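Local coordinates for protection of telomeres protein poz1 (PDB 5WE0) that binds telomeric DNA and negatively regulates telomerase and telomere length in fission yeast, at residues A[19-24]-A[238-243]; A[155-160]-A[183-188]. All blocks are in the same frame, centred on the assembly; numbering follows the deposited sequence.

Interaction 1: A[19-24]-A[238-243]; sequences IKENHY and REIVKM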
loop_
_atom_site.group_PDB
_atom_site.type_symbol
_atom_site.label_atom_id
_atom_site.label_comp_id
_atom_site.label_asym_id
_atom_site.label_seq_id
_atom_site.Cartn_x
_atom_site.Cartn_y
_atom_site.Cartn_z
ATOM N N ILE A 19 -7.519 -13.071 3.492
ATOM C CA ILE A 19 -8.514 -12.662 2.508
ATOM C C ILE A 19 -9.825 -12.349 3.219
ATOM O O ILE A 19 -10.367 -13.176 3.958
ATOM C CB ILE A 19 -8.682 -13.736 1.423
ATOM C CG1 ILE A 19 -7.369 -13.858 0.645
ATOM C CG2 ILE A 19 -9.804 -13.367 0.483
ATOM C CD1 ILE A 19 -7.418 -14.768 -0.552
ATOM N N LYS A 20 -10.320 -11.134 3.018
ATOM C CA LYS A 20 -11.522 -10.632 3.657
ATOM C C LYS A 20 -12.489 -10.086 2.617
ATOM O O LYS A 20 -12.084 -9.643 1.534
ATOM C CB LYS A 20 -11.180 -9.524 4.652
ATOM C CG LYS A 20 -10.286 -9.932 5.817
ATOM C CD LYS A 20 -11.046 -10.829 6.791
ATOM C CE LYS A 20 -10.223 -11.065 8.064
ATOM N NZ LYS A 20 -10.903 -11.960 9.054
ATOM N N GLU A 21 -13.781 -10.157 2.948
ATOM C CA GLU A 21 -14.788 -9.420 2.186
ATOM C C GLU A 21 -14.525 -7.921 2.269
ATOM O O GLU A 21 -14.553 -7.204 1.255
ATOM C CB GLU A 21 -16.189 -9.746 2.715
ATOM C CG GLU A 21 -17.281 -8.892 2.076
ATOM C CD GLU A 21 -18.687 -9.272 2.515
ATOM O OE1 GLU A 21 -18.864 -9.681 3.685
ATOM O OE2 GLU A 21 -19.616 -9.140 1.689
ATOM N N ASN A 22 -14.299 -7.429 3.484
ATOM C CA ASN A 22 -13.850 -6.064 3.696
ATOM C C ASN A 22 -12.341 -6.078 3.907
ATOM O O ASN A 22 -11.635 -6.832 3.230
ATOM C CB ASN A 22 -14.597 -5.417 4.864
ATOM C CG ASN A 22 -16.101 -5.465 4.684
ATOM O OD1 ASN A 22 -16.640 -4.942 3.703
ATOM N ND2 ASN A 22 -16.786 -6.136 5.607
ATOM N N HIS A 23 -11.825 -5.258 4.814
ATOM C CA HIS A 23 -10.382 -5.089 4.937
ATOM C C HIS A 23 -9.819 -5.902 6.095
ATOM O O HIS A 23 -10.423 -5.986 7.171
ATOM C CB HIS A 23 -10.028 -3.612 5.112
ATOM C CG HIS A 23 -10.446 -2.755 3.964
ATOM N ND1 HIS A 23 -10.094 -3.034 2.659
ATOM C CD2 HIS A 23 -11.202 -1.631 3.920
ATOM C CE1 HIS A 23 -10.596 -2.106 1.864
ATOM N NE2 HIS A 23 -11.272 -1.240 2.601
ATOM N N TYR A 24 -8.645 -6.478 5.872
ATOM C CA TYR A 24 -7.966 -7.225 6.913
ATOM C C TYR A 24 -7.495 -6.303 8.042
ATOM O O TYR A 24 -7.157 -5.130 7.834
ATOM C CB TYR A 24 -6.783 -7.992 6.322
ATOM C CG TYR A 24 -5.911 -8.613 7.381
ATOM C CD1 TYR A 24 -6.248 -9.828 7.972
ATOM C CD2 TYR A 24 -4.779 -7.952 7.840
ATOM C CE1 TYR A 24 -5.452 -10.383 8.979
ATOM C CE2 TYR A 24 -3.987 -8.495 8.832
ATOM C CZ TYR A 24 -4.322 -9.710 9.393
ATOM O OH TYR A 24 -3.515 -10.218 10.385
ATOM N N ARG A 238 -18.334 -12.456 -3.330
ATOM C CA ARG A 238 -19.551 -13.037 -3.899
ATOM C C ARG A 238 -20.792 -12.219 -3.543
ATOM O O ARG A 238 -21.626 -11.936 -4.411
ATOM C CB ARG A 238 -19.698 -14.499 -3.455
ATOM C CG ARG A 238 -19.933 -14.723 -1.957
ATOM C CD ARG A 238 -20.645 -16.047 -1.679
ATOM N NE ARG A 238 -21.426 -16.009 -0.440
ATOM C CZ ARG A 238 -22.637 -15.464 -0.318
ATOM N NH1 ARG A 238 -23.222 -14.879 -1.356
ATOM N NH2 ARG A 238 -23.260 -15.489 0.857
ATOM N N GLU A 239 -20.918 -11.798 -2.281
ATOM C CA GLU A 239 -22.092 -11.033 -1.870
ATOM C C GLU A 239 -22.142 -9.635 -2.480
ATOM O O GLU A 239 -23.212 -9.018 -2.483
ATOM C CB GLU A 239 -22.129 -10.906 -0.346
ATOM C CG GLU A 239 -23.512 -10.604 0.244
ATOM C CD GLU A 239 -24.293 -11.841 0.653
ATOM O OE1 GLU A 239 -23.676 -12.922 0.741
ATOM O OE2 GLU A 239 -25.520 -11.726 0.913
ATOM N N ILE A 240 -21.021 -9.119 -2.985
ATOM C CA ILE A 240 -21.007 -7.823 -3.665
ATOM C C ILE A 240 -21.274 -7.953 -5.167
ATOM O O ILE A 240 -22.014 -7.148 -5.738
ATOM C CB ILE A 240 -19.662 -7.109 -3.387
ATOM C CG1 ILE A 240 -19.563 -6.684 -1.918
ATOM C CG2 ILE A 240 -19.472 -5.905 -4.298
ATOM C CD1 ILE A 240 -18.370 -7.262 -1.169
ATOM N N VAL A 241 -20.715 -8.975 -5.826
ATOM C CA VAL A 241 -20.925 -9.150 -7.262
ATOM C C VAL A 241 -22.380 -9.458 -7.544
ATOM O O VAL A 241 -22.878 -9.214 -8.649
ATOM C CB VAL A 241 -20.037 -10.280 -7.838
ATOM C CG1 VAL A 241 -18.652 -10.210 -7.305
ATOM C CG2 VAL A 241 -20.635 -11.665 -7.564
ATOM N N LYS A 242 -23.031 -10.158 -6.620
ATOM C CA LYS A 242 -24.418 -10.599 -6.819
ATOM C C LYS A 242 -25.417 -9.463 -6.964
ATOM O O LYS A 242 -26.435 -9.580 -7.645
ATOM C CB LYS A 242 -24.848 -11.529 -5.681
ATOM C CG LYS A 242 -26.058 -12.389 -6.007
ATOM C CD LYS A 242 -26.298 -13.436 -4.931
ATOM C CE LYS A 242 -27.749 -13.885 -4.911
ATOM N NZ LYS A 242 -28.020 -14.839 -3.800
ATOM N N MET A 243 -25.121 -8.356 -6.286
ATOM C CA MET A 243 -25.980 -7.176 -6.298
ATOM C C MET A 243 -25.670 -6.253 -7.473
ATOM O O MET A 243 -25.480 -5.049 -7.301
ATOM C CB MET A 243 -25.854 -6.407 -4.981
ATOM C CG MET A 243 -26.170 -7.236 -3.746
ATOM S SD MET A 243 -27.925 -7.613 -3.590
ATOM C CE MET A 243 -28.604 -5.972 -3.353
#
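Glu21 reaches across to Ile240 and Glu239, joining the loop that follows helix 2-18 to the short C-terminal helix 238-241 at the surface of this all-helical fold. The closely packed part is small. OE2 of Glu21 lies 3.6 Å from CD1 of Ile240, while Glu21 CG sits 3.8 Å from the same methyl, so the aliphatic stem of the glutamate and its carboxylate both lean on the isoleucine. A long side chain suits this place: CG is anti to the backbone N (chi1 173°) and the chain stays extended beyond it, carrying the carboxylate across a gap in which Glu21 CA and Glu239 CA, the nearest pair, are 8.5 Å apart. The loose side is acidic and faces solvent. Glu239 offers its CB to Glu21, but its chain bends at chi2 and takes the carboxylate elsewhere; the two acidic groups, their planes 64° apart, remain separated. A salt bridge from Arg238 NH2 to Glu239 OE1, 2.6 Å long, probably eases any repulsion. Each segment is also tied to helix 209-230: Glu21 O accepts from Gln221 NE2, and Val241 packs on Leu225 and Val229. The like charges come no nearer than 5.6 Å, between Glu21 OE2 and Glu239 OE1.

Interaction 2: A[155-160]-A[183-188]; sequences HFLEQE and EALQRL
The carbonyl oxygen His155 O, two residues before the Leu157 that makes the contact, is gripped twice as helix 130-157 gives way to loop in this all-helical fold: by Glu158 N at 3.2 Å and by Gln159 NE2 at 3.0 Å. The two donors come from opposite faces of the carbonyl plane. Glutamine suits this place because its folded side chain turns back on the helix end, where the oxygen lies almost within its amide plane; the same NE2 rests 3.4 Å above the centre of the His155 ring.

Apolar packing then joins this helix end to helix 179-188. Leu157 points toward the second helix, and its CD1 meets two branched leucines one turn apart, as befits a buried interface: CD1 of Leu185 at 3.9 Å and CD2 of Leu188. Both have CG anti to the backbone N (chi1 -157° and 166°), which swings their methyls in to Leu157. Val200 and Tyr199 of helix 193-206 pack on Leu157 and Leu188 respectively, and Leu185 also touches an apolar side chain on the chain of another protein. Leu157 and Leu188 cross at about a right angle, with Leu157 CD1 3.7 Å from Leu188 CD2.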
loop_
_atom_site.group_PDB
_atom_site.type_symbol
_atom_site.label_atom_id
_atom_site.label_comp_id
_atom_site.label_asym_id
_atom_site.label_seq_id
_atom_site.Cartn_x
_atom_site.Cartn_y
_atom_site.Cartn_z
ATOM N N HIS A 155 5.410 14.468 6.477
ATOM C CA HIS A 155 6.105 13.978 7.666
ATOM C C HIS A 155 7.576 14.386 7.647
ATOM O O HIS A 155 8.105 14.849 8.668
ATOM C CB HIS A 155 5.961 12.461 7.762
ATOM C CG HIS A 155 6.609 11.859 8.969
ATOM N ND1 HIS A 155 7.909 11.395 8.963
ATOM C CD2 HIS A 155 6.123 11.609 10.211
ATOM C CE1 HIS A 155 8.201 10.899 10.153
ATOM N NE2 HIS A 155 7.136 11.021 10.928
ATOM N N PHE A 156 8.252 14.223 6.494
ATOM C CA PHE A 156 9.641 14.685 6.345
ATOM C C PHE A 156 9.775 16.162 6.706
ATOM O O PHE A 156 10.656 16.547 7.476
ATOM C CB PHE A 156 10.121 14.501 4.899
ATOM C CG PHE A 156 10.712 13.149 4.590
ATOM C CD1 PHE A 156 11.846 12.700 5.234
ATOM C CD2 PHE A 156 10.145 12.342 3.595
ATOM C CE1 PHE A 156 12.406 11.465 4.907
ATOM C CE2 PHE A 156 10.701 11.100 3.269
ATOM C CZ PHE A 156 11.825 10.667 3.924
ATOM N N LEU A 157 8.882 17.002 6.167
ATOM C CA LEU A 157 8.946 18.448 6.361
ATOM C C LEU A 157 8.638 18.876 7.795
ATOM O O LEU A 157 8.901 20.028 8.147
ATOM C CB LEU A 157 7.961 19.155 5.437
ATOM C CG LEU A 157 8.231 19.063 3.941
ATOM C CD1 LEU A 157 7.008 19.508 3.152
ATOM C CD2 LEU A 157 9.461 19.871 3.584
ATOM N N GLU A 158 8.019 18.013 8.600
ATOM C CA GLU A 158 7.643 18.330 9.969
ATOM C C GLU A 158 8.700 17.943 11.000
ATOM O O GLU A 158 8.452 18.083 12.204
ATOM C CB GLU A 158 6.319 17.640 10.307
ATOM C CG GLU A 158 5.116 18.303 9.656
ATOM C CD GLU A 158 3.786 17.875 10.284
ATOM O OE1 GLU A 158 3.472 16.657 10.261
ATOM O OE2 GLU A 158 3.052 18.756 10.788
ATOM N N GLN A 159 9.843 17.430 10.570
ATOM C CA GLN A 159 10.930 17.089 11.470
ATOM C C GLN A 159 11.972 18.207 11.486
ATOM O O GLN A 159 12.080 19.009 10.553
ATOM C CB GLN A 159 11.585 15.761 11.067
ATOM C CG GLN A 159 10.630 14.625 10.670
ATOM C CD GLN A 159 9.715 14.183 11.809
ATOM O OE1 GLN A 159 10.181 13.810 12.879
ATOM N NE2 GLN A 159 8.406 14.189 11.562
ATOM N N GLU A 160 12.729 18.271 12.579
ATOM C CA GLU A 160 13.778 19.288 12.716
ATOM C C GLU A 160 14.991 18.721 13.470
ATOM O O GLU A 160 14.906 18.371 14.649
ATOM C CB GLU A 160 13.242 20.541 13.414
ATOM C CG GLU A 160 14.329 21.546 13.755
ATOM C CD GLU A 160 14.850 22.307 12.550
ATOM O OE1 GLU A 160 14.508 21.961 11.392
ATOM O OE2 GLU A 160 15.636 23.252 12.765
ATOM N N GLU A 183 10.650 21.392 -7.858
ATOM C CA GLU A 183 11.076 22.774 -7.677
ATOM C C GLU A 183 10.690 23.299 -6.297
ATOM O O GLU A 183 11.549 23.688 -5.499
ATOM C CB GLU A 183 10.426 23.601 -8.795
ATOM C CG GLU A 183 10.938 25.015 -9.142
ATOM C CD GLU A 183 9.819 26.032 -8.918
ATOM O OE1 GLU A 183 9.844 27.160 -9.485
ATOM O OE2 GLU A 183 8.910 25.703 -8.110
ATOM N N ALA A 184 9.383 23.323 -6.009
ATOM C CA ALA A 184 8.852 23.987 -4.818
ATOM C C ALA A 184 9.048 23.152 -3.559
ATOM O O ALA A 184 9.290 23.704 -2.483
ATOM C CB ALA A 184 7.364 24.313 -5.007
ATOM N N LEU A 185 8.923 21.829 -3.671
ATOM C CA LEU A 185 9.056 20.975 -2.502
ATOM C C LEU A 185 10.460 21.067 -1.930
ATOM O O LEU A 185 10.638 21.015 -0.709
ATOM C CB LEU A 185 8.703 19.537 -2.880
ATOM C CG LEU A 185 8.253 18.585 -1.770
ATOM C CD1 LEU A 185 7.420 19.298 -0.729
ATOM C CD2 LEU A 185 7.450 17.453 -2.358
ATOM N N GLN A 186 11.461 21.250 -2.792
ATOM C CA GLN A 186 12.832 21.328 -2.311
ATOM C C GLN A 186 13.168 22.727 -1.790
ATOM O O GLN A 186 13.987 22.858 -0.874
ATOM C CB GLN A 186 13.797 20.899 -3.423
ATOM C CG GLN A 186 13.802 19.383 -3.665
ATOM C CD GLN A 186 14.491 18.603 -2.554
ATOM O OE1 GLN A 186 13.956 18.473 -1.450
ATOM N NE2 GLN A 186 15.666 18.057 -2.846
ATOM N N ARG A 187 12.544 23.776 -2.336
ATOM C CA ARG A 187 12.635 25.087 -1.699
ATOM C C ARG A 187 12.047 25.054 -0.297
ATOM O O ARG A 187 12.626 25.601 0.649
ATOM C CB ARG A 187 11.913 26.147 -2.531
ATOM C CG ARG A 187 12.670 26.698 -3.728
ATOM C CD ARG A 187 11.997 27.977 -4.189
ATOM N NE ARG A 187 10.594 27.731 -4.500
ATOM C CZ ARG A 187 10.164 27.415 -5.712
ATOM N NH1 ARG A 187 11.044 27.318 -6.696
ATOM N NH2 ARG A 187 8.874 27.196 -5.940
ATOM N N LEU A 188 10.894 24.417 -0.152
ATOM C CA LEU A 188 10.170 24.411 1.108
ATOM C C LEU A 188 10.903 23.638 2.199
ATOM O O LEU A 188 10.786 23.978 3.386
ATOM C CB LEU A 188 8.808 23.801 0.858
ATOM C CG LEU A 188 8.008 23.389 2.063
ATOM C CD1 LEU A 188 7.737 24.603 2.950
ATOM C CD2 LEU A 188 6.793 22.795 1.487
#

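The two contacts lie on opposite sides of the chain's centre, about 40 Å apart between centres and about 21 Å between nearest atoms, and do not touch. In sequence, interaction 1 spans nearly the whole chain, bringing the loop after helix 2-18 to the final helix 238-241, while both segments of interaction 2 fall within that span, with 22 residues between them. Interaction 2 is therefore a local closure, joining helices 130-157 and 179-188 with helix 164-174 coming between them in sequence, whereas interaction 1 is a long-range one between parts near the two ends of the chain. They also differ in character: a sparse surface contact with charged groups against a buried leucine cluster at a distant end of the molecule.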